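Local structure of benzoylformate Decarboxylase (4K9Q) at residues S60-V65 against R210-S215; Q87-L92 against G205-R210; E28-K33 against L158-W163; A96-Q99 against M103-N106. The protein probably catalyses the decarboxylation of benzoylformate to benzaldehyde, using thiamine diphosphate and a magnesium ion as cofactors. All coordinates share one frame; numbering follows the deposited sequence.

Contact 1: S60-V65 against R210-S215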
# COMPACT_ATOMS: atom_id res chain seq x y z
N SER A 60 -27.50 -11.49 9.95
CA SER A 60 -28.63 -12.07 10.65
C SER A 60 -28.38 -12.10 12.15
O SER A 60 -29.25 -11.76 12.94
CB SER A 60 -28.92 -13.48 10.13
OG SER A 60 -30.00 -14.09 10.83
N LEU A 61 -27.17 -12.51 12.54
CA LEU A 61 -26.85 -12.75 13.95
C LEU A 61 -26.34 -11.51 14.70
O LEU A 61 -26.31 -11.52 15.93
CB LEU A 61 -25.84 -13.89 14.08
CG LEU A 61 -26.34 -15.21 13.49
CD1 LEU A 61 -25.33 -16.31 13.69
CD2 LEU A 61 -27.67 -15.59 14.10
N ARG A 62 -25.94 -10.48 13.96
CA ARG A 62 -25.28 -9.30 14.54
C ARG A 62 -24.05 -9.65 15.39
O ARG A 62 -23.86 -9.14 16.51
CB ARG A 62 -26.28 -8.43 15.30
CG ARG A 62 -27.24 -7.71 14.37
CD ARG A 62 -28.25 -6.83 15.09
NE ARG A 62 -28.99 -6.01 14.13
CZ ARG A 62 -30.10 -6.39 13.52
NH1 ARG A 62 -30.62 -7.59 13.77
NH2 ARG A 62 -30.71 -5.57 12.67
N LYS A 63 -23.21 -10.52 14.84
CA LYS A 63 -21.92 -10.83 15.42
C LYS A 63 -21.04 -11.40 14.32
O LYS A 63 -21.53 -11.72 13.23
CB LYS A 63 -22.06 -11.83 16.58
CG LYS A 63 -22.61 -13.17 16.19
CD LYS A 63 -22.61 -14.07 17.42
CE LYS A 63 -23.23 -15.40 17.13
NZ LYS A 63 -23.14 -16.29 18.33
N PRO A 64 -19.74 -11.52 14.58
CA PRO A 64 -18.83 -11.98 13.54
C PRO A 64 -19.06 -13.43 13.14
O PRO A 64 -19.58 -14.24 13.92
CB PRO A 64 -17.45 -11.83 14.19
CG PRO A 64 -17.64 -10.76 15.24
CD PRO A 64 -19.02 -11.02 15.77
N VAL A 65 -18.68 -13.74 11.91
CA VAL A 65 -18.58 -15.10 11.42
C VAL A 65 -17.16 -15.21 10.87
O VAL A 65 -16.62 -14.24 10.35
CB VAL A 65 -19.62 -15.37 10.31
CG1 VAL A 65 -19.36 -16.73 9.66
CG2 VAL A 65 -21.04 -15.29 10.87
N ARG A 210 -29.31 -1.79 10.73
CA ARG A 210 -28.23 -2.47 11.44
C ARG A 210 -28.29 -2.19 12.95
O ARG A 210 -28.10 -3.11 13.76
CB ARG A 210 -26.85 -2.07 10.88
CG ARG A 210 -26.47 -2.79 9.58
CD ARG A 210 -25.13 -2.28 9.04
NE ARG A 210 -25.22 -0.92 8.52
CZ ARG A 210 -25.58 -0.62 7.27
NH1 ARG A 210 -25.87 -1.59 6.41
NH2 ARG A 210 -25.63 0.65 6.88
N SER A 211 -28.58 -0.95 13.31
CA SER A 211 -28.56 -0.53 14.71
C SER A 211 -29.87 -0.82 15.44
O SER A 211 -30.03 -0.46 16.61
CB SER A 211 -28.24 0.97 14.83
OG SER A 211 -29.28 1.75 14.26
N GLN A 212 -30.81 -1.46 14.75
CA GLN A 212 -32.09 -1.83 15.36
C GLN A 212 -32.88 -0.62 15.83
O GLN A 212 -33.52 -0.65 16.88
CB GLN A 212 -31.89 -2.85 16.48
CG GLN A 212 -31.30 -4.15 15.95
CD GLN A 212 -31.19 -5.26 16.98
OE1 GLN A 212 -30.27 -5.27 17.80
NE2 GLN A 212 -32.12 -6.20 16.93
N ALA A 213 -32.84 0.44 15.02
CA ALA A 213 -33.49 1.71 15.36
C ALA A 213 -34.86 1.89 14.70
O ALA A 213 -35.39 3.00 14.64
CB ALA A 213 -32.58 2.88 14.98
N TRP A 214 -35.42 0.79 14.20
CA TRP A 214 -36.69 0.81 13.46
C TRP A 214 -37.76 1.64 14.18
O TRP A 214 -38.30 2.59 13.62
CB TRP A 214 -37.15 -0.63 13.25
CG TRP A 214 -38.39 -0.83 12.45
CD1 TRP A 214 -39.68 -0.88 12.92
CD2 TRP A 214 -38.47 -1.05 11.03
NE1 TRP A 214 -40.55 -1.11 11.88
CE2 TRP A 214 -39.84 -1.22 10.71
CE3 TRP A 214 -37.53 -1.12 10.01
CZ2 TRP A 214 -40.28 -1.45 9.40
CZ3 TRP A 214 -37.97 -1.36 8.69
CH2 TRP A 214 -39.33 -1.52 8.41
N SER A 215 -38.04 1.29 15.43
CA SER A 215 -39.10 1.95 16.17
C SER A 215 -38.75 3.40 16.50
O SER A 215 -39.63 4.27 16.51
CB SER A 215 -39.44 1.19 17.45
OG SER A 215 -38.37 1.27 18.38
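Arg62 reaches across to Arg210 and Gln212, and these three residues make up the whole contact. The aliphatic part of Arg62 runs straight from CG to NE (chi2 180°), an extended run that spans the gap between the two backbones and carries the guanidinium to the far side, with CD also resting near Gln212 OE1. There Arg62 NE donates to Arg210 O over 3.1 Å. The bond is nearly straight, 170° at the hydrogen, and the oxygen lies almost in the guanidinium plane. One face of the same guanidinium is taken by Gln212, whose CG stands 3.3 Å above the plane, displaced from its centre. The Gln212 carboxamide follows the guanidinium closely, the two planes being 11° apart in a stack, and its NE2 comes within 3.8 Å of Arg62 NH1. Glutamine suits this exposed place because it is flat and polar, and its methylenes can also lie on a cation. Farther out, Arg62 NH2 donates to Ala209 O and forms a salt bridge with Asp390. The head therefore serves two successive carbonyls at the end of helix 207-210, where the partial negative charge of a helix terminus would favour an arginine. The side chain of Arg210 leads away. Gln212 takes a left-handed backbone conformation and ends helix 207-210 in a Schellman motif, a helix end of the central domain that receives Arg62 from the N-terminal domain at the protein surface.

Contact 2: Q87-L92 against G205-R210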
# COMPACT_ATOMS: atom_id res chain seq x y z
N GLN A 87 -18.51 -2.53 2.56
CA GLN A 87 -19.50 -1.47 2.39
C GLN A 87 -20.82 -1.77 3.13
O GLN A 87 -21.53 -0.85 3.52
CB GLN A 87 -19.72 -1.16 0.89
CG GLN A 87 -18.42 -0.63 0.25
CD GLN A 87 -18.61 0.02 -1.10
OE1 GLN A 87 -19.47 -0.39 -1.88
NE2 GLN A 87 -17.81 1.05 -1.39
N ASN A 88 -21.10 -3.05 3.36
CA ASN A 88 -22.23 -3.49 4.19
C ASN A 88 -21.97 -3.23 5.68
O ASN A 88 -22.89 -3.32 6.51
CB ASN A 88 -22.46 -5.00 4.03
CG ASN A 88 -23.18 -5.38 2.74
OD1 ASN A 88 -23.77 -4.54 2.05
ND2 ASN A 88 -23.14 -6.68 2.42
N LYS A 89 -20.71 -2.96 6.01
CA LYS A 89 -20.25 -2.81 7.40
C LYS A 89 -20.45 -4.07 8.24
O LYS A 89 -20.87 -4.02 9.40
CB LYS A 89 -20.90 -1.58 8.06
CG LYS A 89 -20.34 -0.28 7.48
CD LYS A 89 -20.84 0.96 8.21
CE LYS A 89 -22.29 1.29 7.87
NZ LYS A 89 -22.54 2.75 8.12
N THR A 90 -20.13 -5.22 7.65
CA THR A 90 -20.33 -6.50 8.32
C THR A 90 -19.03 -6.91 8.99
O THR A 90 -17.98 -6.92 8.35
CB THR A 90 -20.72 -7.58 7.32
OG1 THR A 90 -21.82 -7.12 6.53
CG2 THR A 90 -21.08 -8.90 8.03
N PRO A 91 -19.09 -7.27 10.28
CA PRO A 91 -17.88 -7.57 11.05
C PRO A 91 -17.33 -8.99 10.82
O PRO A 91 -17.20 -9.75 11.77
CB PRO A 91 -18.34 -7.39 12.49
CG PRO A 91 -19.80 -7.73 12.47
CD PRO A 91 -20.30 -7.27 11.12
N LEU A 92 -17.00 -9.33 9.57
CA LEU A 92 -16.44 -10.65 9.27
C LEU A 92 -14.98 -10.72 9.69
O LEU A 92 -14.22 -9.75 9.56
CB LEU A 92 -16.53 -10.94 7.77
CG LEU A 92 -17.92 -10.96 7.18
CD1 LEU A 92 -17.82 -11.36 5.70
CD2 LEU A 92 -18.82 -11.94 7.97
N GLY A 205 -31.48 5.98 6.00
CA GLY A 205 -30.64 4.96 5.41
C GLY A 205 -30.47 3.76 6.31
O GLY A 205 -31.01 3.69 7.42
N SER A 206 -29.67 2.80 5.84
CA SER A 206 -29.65 1.48 6.46
C SER A 206 -28.90 1.33 7.79
O SER A 206 -28.96 0.26 8.38
CB SER A 206 -29.17 0.44 5.45
OG SER A 206 -30.07 0.44 4.35
N ASP A 207 -28.23 2.38 8.26
CA ASP A 207 -27.67 2.33 9.62
C ASP A 207 -28.80 2.05 10.60
O ASP A 207 -28.61 1.40 11.64
CB ASP A 207 -26.99 3.65 10.02
CG ASP A 207 -25.69 3.93 9.27
OD1 ASP A 207 -25.25 3.09 8.45
OD2 ASP A 207 -25.12 5.02 9.53
N ILE A 208 -29.99 2.54 10.27
CA ILE A 208 -31.17 2.34 11.11
C ILE A 208 -31.52 0.86 11.22
O ILE A 208 -31.92 0.37 12.28
CB ILE A 208 -32.36 3.19 10.59
CG1 ILE A 208 -32.10 4.68 10.85
CG2 ILE A 208 -33.69 2.73 11.23
CD1 ILE A 208 -33.02 5.58 10.06
N ALA A 209 -31.33 0.13 10.12
CA ALA A 209 -31.61 -1.30 10.12
C ALA A 209 -30.59 -2.03 10.99
O ALA A 209 -30.97 -2.78 11.89
CB ALA A 209 -31.60 -1.85 8.70
N ARG A 210 -29.31 -1.79 10.73
CA ARG A 210 -28.23 -2.47 11.44
C ARG A 210 -28.29 -2.19 12.95
O ARG A 210 -28.10 -3.11 13.76
CB ARG A 210 -26.85 -2.07 10.88
CG ARG A 210 -26.47 -2.79 9.58
CD ARG A 210 -25.13 -2.28 9.04
NE ARG A 210 -25.22 -0.92 8.52
CZ ARG A 210 -25.58 -0.62 7.27
NH1 ARG A 210 -25.87 -1.59 6.41
NH2 ARG A 210 -25.63 0.65 6.88
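Lys89 and Asp207 form the tight part of the contact: Lys89 NZ donates to Asp207 OD1 over 2.8 Å in a salt bridge. The ammonium meets that oxygen on its syn side, 28° out of the carboxylate plane. From one turn further along the helix, Arg210 NH2 meets the anti lone pair of Asp207 OD1, 2.9 Å away, with the oxygen in the guanidinium plane. A bend at chi3 (-74°) turns the end of Lys89 across Arg210, leaving Lys89 CE 3.5 Å from Arg210 NH2. Ser206 O lies over the centre of one guanidinium face.

The packing is looser beside Asn88, which brings mainly its backbone: its carbonyl O stays 3.5 Å from Arg210 CD. Lys89 and Arg210 remain partly open to solvent, whereas Asp207 is buried. Lys89, with positive phi, ends helix 79-88 in a Schellman motif, and its side chain extends to the central domain.

Asp297 adds a second carboxylate for Lys89 NZ and a backbone N for Asp207 OD2, and Glu235 pairs with Arg210 NH1. With two cations on one oxygen, Asp207 is probably held ionised, and the lysine and arginine can lie close together because acidic groups balance them.

Contact 3: E28-K33 against L158-W163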
# COMPACT_ATOMS: atom_id res chain seq x y z
N GLU A 28 -4.77 -24.64 5.22
CA GLU A 28 -5.80 -24.49 6.25
C GLU A 28 -6.05 -25.79 7.02
O GLU A 28 -6.77 -25.81 8.01
CB GLU A 28 -7.12 -24.03 5.63
CG GLU A 28 -7.06 -22.63 4.99
CD GLU A 28 -6.17 -22.58 3.76
OE1 GLU A 28 -6.35 -23.42 2.86
OE2 GLU A 28 -5.28 -21.69 3.68
N GLU A 29 -5.48 -26.90 6.56
CA GLU A 29 -5.79 -28.19 7.18
C GLU A 29 -5.36 -28.28 8.65
O GLU A 29 -6.04 -28.90 9.46
CB GLU A 29 -5.22 -29.33 6.35
CG GLU A 29 -5.97 -29.51 5.04
CD GLU A 29 -5.54 -30.73 4.26
OE1 GLU A 29 -4.36 -31.15 4.37
OE2 GLU A 29 -6.39 -31.27 3.54
N THR A 30 -4.24 -27.64 9.00
CA THR A 30 -3.79 -27.65 10.39
C THR A 30 -4.73 -26.84 11.30
O THR A 30 -4.84 -27.12 12.49
CB THR A 30 -2.34 -27.14 10.51
OG1 THR A 30 -2.21 -25.92 9.77
CG2 THR A 30 -1.39 -28.17 9.92
N PHE A 31 -5.38 -25.83 10.73
CA PHE A 31 -6.41 -25.08 11.46
C PHE A 31 -7.68 -25.92 11.64
O PHE A 31 -8.32 -25.88 12.69
CB PHE A 31 -6.74 -23.79 10.70
CG PHE A 31 -7.93 -23.05 11.25
CD1 PHE A 31 -7.89 -22.51 12.53
CD2 PHE A 31 -9.08 -22.89 10.48
CE1 PHE A 31 -8.98 -21.82 13.03
CE2 PHE A 31 -10.18 -22.19 10.98
CZ PHE A 31 -10.13 -21.66 12.26
N LEU A 32 -8.02 -26.69 10.61
CA LEU A 32 -9.28 -27.43 10.58
C LEU A 32 -9.18 -28.85 11.14
O LEU A 32 -10.19 -29.52 11.30
CB LEU A 32 -9.80 -27.50 9.15
CG LEU A 32 -10.12 -26.15 8.49
CD1 LEU A 32 -10.46 -26.37 7.03
CD2 LEU A 32 -11.26 -25.43 9.20
N LYS A 33 -7.97 -29.31 11.43
CA LYS A 33 -7.77 -30.63 12.02
C LYS A 33 -8.64 -30.83 13.26
O LYS A 33 -8.71 -29.95 14.12
CB LYS A 33 -6.29 -30.79 12.38
CG LYS A 33 -5.96 -32.01 13.23
CD LYS A 33 -4.46 -32.09 13.46
CE LYS A 33 -4.09 -33.21 14.41
NZ LYS A 33 -4.61 -32.95 15.78
N LEU A 158 -2.45 -16.58 8.31
CA LEU A 158 -2.06 -17.49 9.38
C LEU A 158 -1.19 -18.65 8.88
O LEU A 158 -1.68 -19.62 8.31
CB LEU A 158 -3.33 -18.01 10.08
CG LEU A 158 -4.18 -16.86 10.67
CD1 LEU A 158 -5.59 -17.28 10.93
CD2 LEU A 158 -3.54 -16.30 11.93
N PRO A 159 0.13 -18.55 9.07
CA PRO A 159 1.04 -19.63 8.64
C PRO A 159 0.65 -21.00 9.20
O PRO A 159 0.35 -21.12 10.39
CB PRO A 159 2.40 -19.17 9.19
CG PRO A 159 2.30 -17.67 9.18
CD PRO A 159 0.87 -17.37 9.57
N LEU A 160 0.67 -22.03 8.36
CA LEU A 160 0.05 -23.31 8.70
C LEU A 160 0.72 -24.02 9.87
O LEU A 160 0.09 -24.83 10.56
CB LEU A 160 0.03 -24.23 7.48
CG LEU A 160 1.40 -24.73 7.00
CD1 LEU A 160 1.69 -26.09 7.63
CD2 LEU A 160 1.41 -24.84 5.48
N ASP A 161 1.99 -23.72 10.08
CA ASP A 161 2.77 -24.38 11.13
C ASP A 161 2.53 -23.83 12.53
O ASP A 161 2.98 -24.42 13.51
CB ASP A 161 4.27 -24.37 10.79
CG ASP A 161 4.84 -22.96 10.57
OD1 ASP A 161 4.16 -22.09 9.97
OD2 ASP A 161 6.00 -22.72 10.98
N ASP A 162 1.81 -22.71 12.64
CA ASP A 162 1.61 -22.08 13.94
C ASP A 162 0.70 -22.92 14.85
O ASP A 162 0.89 -22.95 16.07
CB ASP A 162 0.99 -20.69 13.81
CG ASP A 162 1.95 -19.64 13.26
OD1 ASP A 162 3.14 -19.94 13.02
OD2 ASP A 162 1.50 -18.50 13.07
N TRP A 163 -0.28 -23.59 14.25
CA TRP A 163 -1.39 -24.17 14.99
C TRP A 163 -1.01 -25.23 16.01
O TRP A 163 -1.65 -25.33 17.06
CB TRP A 163 -2.46 -24.70 14.03
CG TRP A 163 -3.05 -23.61 13.21
CD1 TRP A 163 -2.84 -23.37 11.87
CD2 TRP A 163 -3.91 -22.56 13.68
NE1 TRP A 163 -3.54 -22.24 11.49
CE2 TRP A 163 -4.20 -21.73 12.57
CE3 TRP A 163 -4.46 -22.25 14.92
CZ2 TRP A 163 -5.02 -20.61 12.68
CZ3 TRP A 163 -5.28 -21.15 15.03
CH2 TRP A 163 -5.55 -20.34 13.91
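Thr30 and Leu160 approach to 6.0 Å between their CA atoms, and Phe31 and Trp163 to 6.2 Å, as the short helix 29-32 lies against the turn of helix-like backbone angles after strand 154-159. Thr30 links its segment to the backbone of the other: its OG1 donates to Leu160 O over 2.7 Å, in the carbonyl plane and on a lone pair, with an angle of 123° at the oxygen. With chi1 at 48°, OG1 sits between its own backbone N and carbonyl carbon. This short side chain brings a hydroxyl to the carbonyl with little bulk. The hydroxyl also lies at the rim of the Trp163 indole, 3.4 Å from CD1, while CB of Leu160 touches OG1 from the other segment.

The turn belongs to the thiamine diphosphate-binding domain at the N terminus, an alpha/beta fold whose parallel sheet, flanked by helices, pairs strand 154-159 with strand 93-98. Beyond the strand's end, Trp163 spreads its indole between helix 29-32, helix 4-15 and helix 135-147, a place that suits a large flat side chain.

Phe31 covers one face of that indole. Its CB lies above the five-membered ring, 3.9 Å from the centroid in a CH-pi contact, and its CD1 reaches the six-membered ring 3.4 Å from CZ2. The two rings are tilted by 46°, an oblique pairing. Phe31 also meets the ring of Phe9. Thr30 packs on Thr471 of the second subunit, and Glu29 on its Phe465.

Contact 4: A96-Q99 against M103-N106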
# COMPACT_ATOMS: atom_id res chain seq x y z
N ALA A 96 -7.07 -16.47 6.13
CA ALA A 96 -6.53 -17.31 5.07
C ALA A 96 -5.27 -17.99 5.56
O ALA A 96 -4.42 -17.36 6.20
CB ALA A 96 -6.22 -16.49 3.83
N GLY A 97 -5.13 -19.28 5.28
CA GLY A 97 -3.89 -19.96 5.58
C GLY A 97 -2.76 -19.35 4.78
O GLY A 97 -2.97 -18.74 3.73
N GLN A 98 -1.55 -19.50 5.29
CA GLN A 98 -0.33 -19.01 4.68
C GLN A 98 0.66 -20.17 4.68
O GLN A 98 0.53 -21.10 5.49
CB GLN A 98 0.20 -17.84 5.50
CG GLN A 98 1.60 -17.31 5.14
CD GLN A 98 1.67 -16.72 3.73
OE1 GLN A 98 1.60 -17.46 2.74
NE2 GLN A 98 1.80 -15.40 3.63
N GLN A 99 1.64 -20.13 3.77
CA GLN A 99 2.68 -21.15 3.74
C GLN A 99 3.41 -21.21 5.08
O GLN A 99 3.41 -20.24 5.84
CB GLN A 99 3.66 -20.92 2.58
CG GLN A 99 3.36 -21.77 1.34
CD GLN A 99 3.73 -23.24 1.53
OE1 GLN A 99 3.91 -23.73 2.65
NE2 GLN A 99 3.83 -23.97 0.42
N MET A 103 9.30 -22.14 5.31
CA MET A 103 9.66 -21.84 3.91
C MET A 103 9.33 -20.42 3.45
O MET A 103 9.77 -19.99 2.37
CB MET A 103 8.98 -22.84 2.96
CG MET A 103 9.44 -24.29 3.12
SD MET A 103 8.95 -25.35 1.74
CE MET A 103 7.20 -25.63 2.07
N LEU A 104 8.56 -19.70 4.25
CA LEU A 104 7.99 -18.41 3.85
C LEU A 104 8.96 -17.43 3.20
O LEU A 104 8.62 -16.75 2.24
CB LEU A 104 7.34 -17.71 5.05
CG LEU A 104 5.83 -17.71 5.18
CD1 LEU A 104 5.45 -16.80 6.34
CD2 LEU A 104 5.16 -17.28 3.86
N LEU A 105 10.17 -17.33 3.75
CA LEU A 105 11.15 -16.37 3.26
C LEU A 105 11.44 -16.54 1.77
O LEU A 105 11.66 -15.56 1.06
CB LEU A 105 12.45 -16.50 4.06
CG LEU A 105 13.67 -15.73 3.56
CD1 LEU A 105 13.45 -14.22 3.68
CD2 LEU A 105 14.90 -16.17 4.34
N ASN A 106 11.44 -17.78 1.30
CA ASN A 106 11.77 -18.04 -0.09
C ASN A 106 10.55 -18.25 -1.00
O ASN A 106 10.71 -18.60 -2.18
CB ASN A 106 12.74 -19.21 -0.18
CG ASN A 106 13.96 -19.01 0.70
OD1 ASN A 106 14.04 -19.55 1.81
ND2 ASN A 106 14.90 -18.19 0.24
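Leu104 packs against Gln98 and Gln99 where strand 93-98 leaves the parallel sheet of the N-terminal thiamine diphosphate-binding domain and the chain bends back on itself. In Gln98, CG points away from the backbone N (chi1 171°), and a bend at chi2 (64°) folds the carboxamide back, bringing OE1 within 2.9 Å of Gln99 N. That N-H meets OE1 in the carbonyl plane, on a lone pair. Asn112 N also donates to OE1, and NE2 donates to Glu128, so both polar ends of this buried amide are held and its rotation is fixed. Over the amide stands Leu104 CD2, 3.5 Å from Gln98 CD and only slightly farther from OE1 and NE2. A branched leucine suits the place because one methyl can cover the amide while CG rests 3.6 Å from Gln99 O. Leu104 chi1, at -104°, is well off a staggered value, consistent with close packing. Gln99 bends at chi2 in its turn, and its NE2 donates to Leu109 O and to Tyr278 O of the second subunit. Met103 packs on that same tyrosine, so the contact lies at a subunit interface, and the third subunit touches Leu104 through Ala130. The flexible thioether of Met103 curls at chi3 until its terminal methyl CE lies 3.8 Å from Gln99 OE1.

Overall arrangement
From the N terminus, residues 28-33 open contact 3, 60-65 open contact 1 and 87-92 open contact 2. Contact 4 is the first to close, a tight bend between 96-99 and 103-106 that lies inside the loops of all the others. Contact 3 closes at 158-163, within the N-terminal domain, and crosses contacts 1 and 2, whose partners come later. Contact 2 closes at 205-210 and is nested in contact 1, closed at 210-215. These two share Arg210 and join the N-terminal domain to the central one. Contacts 3 and 4 meet through neighbouring strands 154-159 and 93-98; their centres lie about 31 to 36 Å from those of contacts 1 and 2.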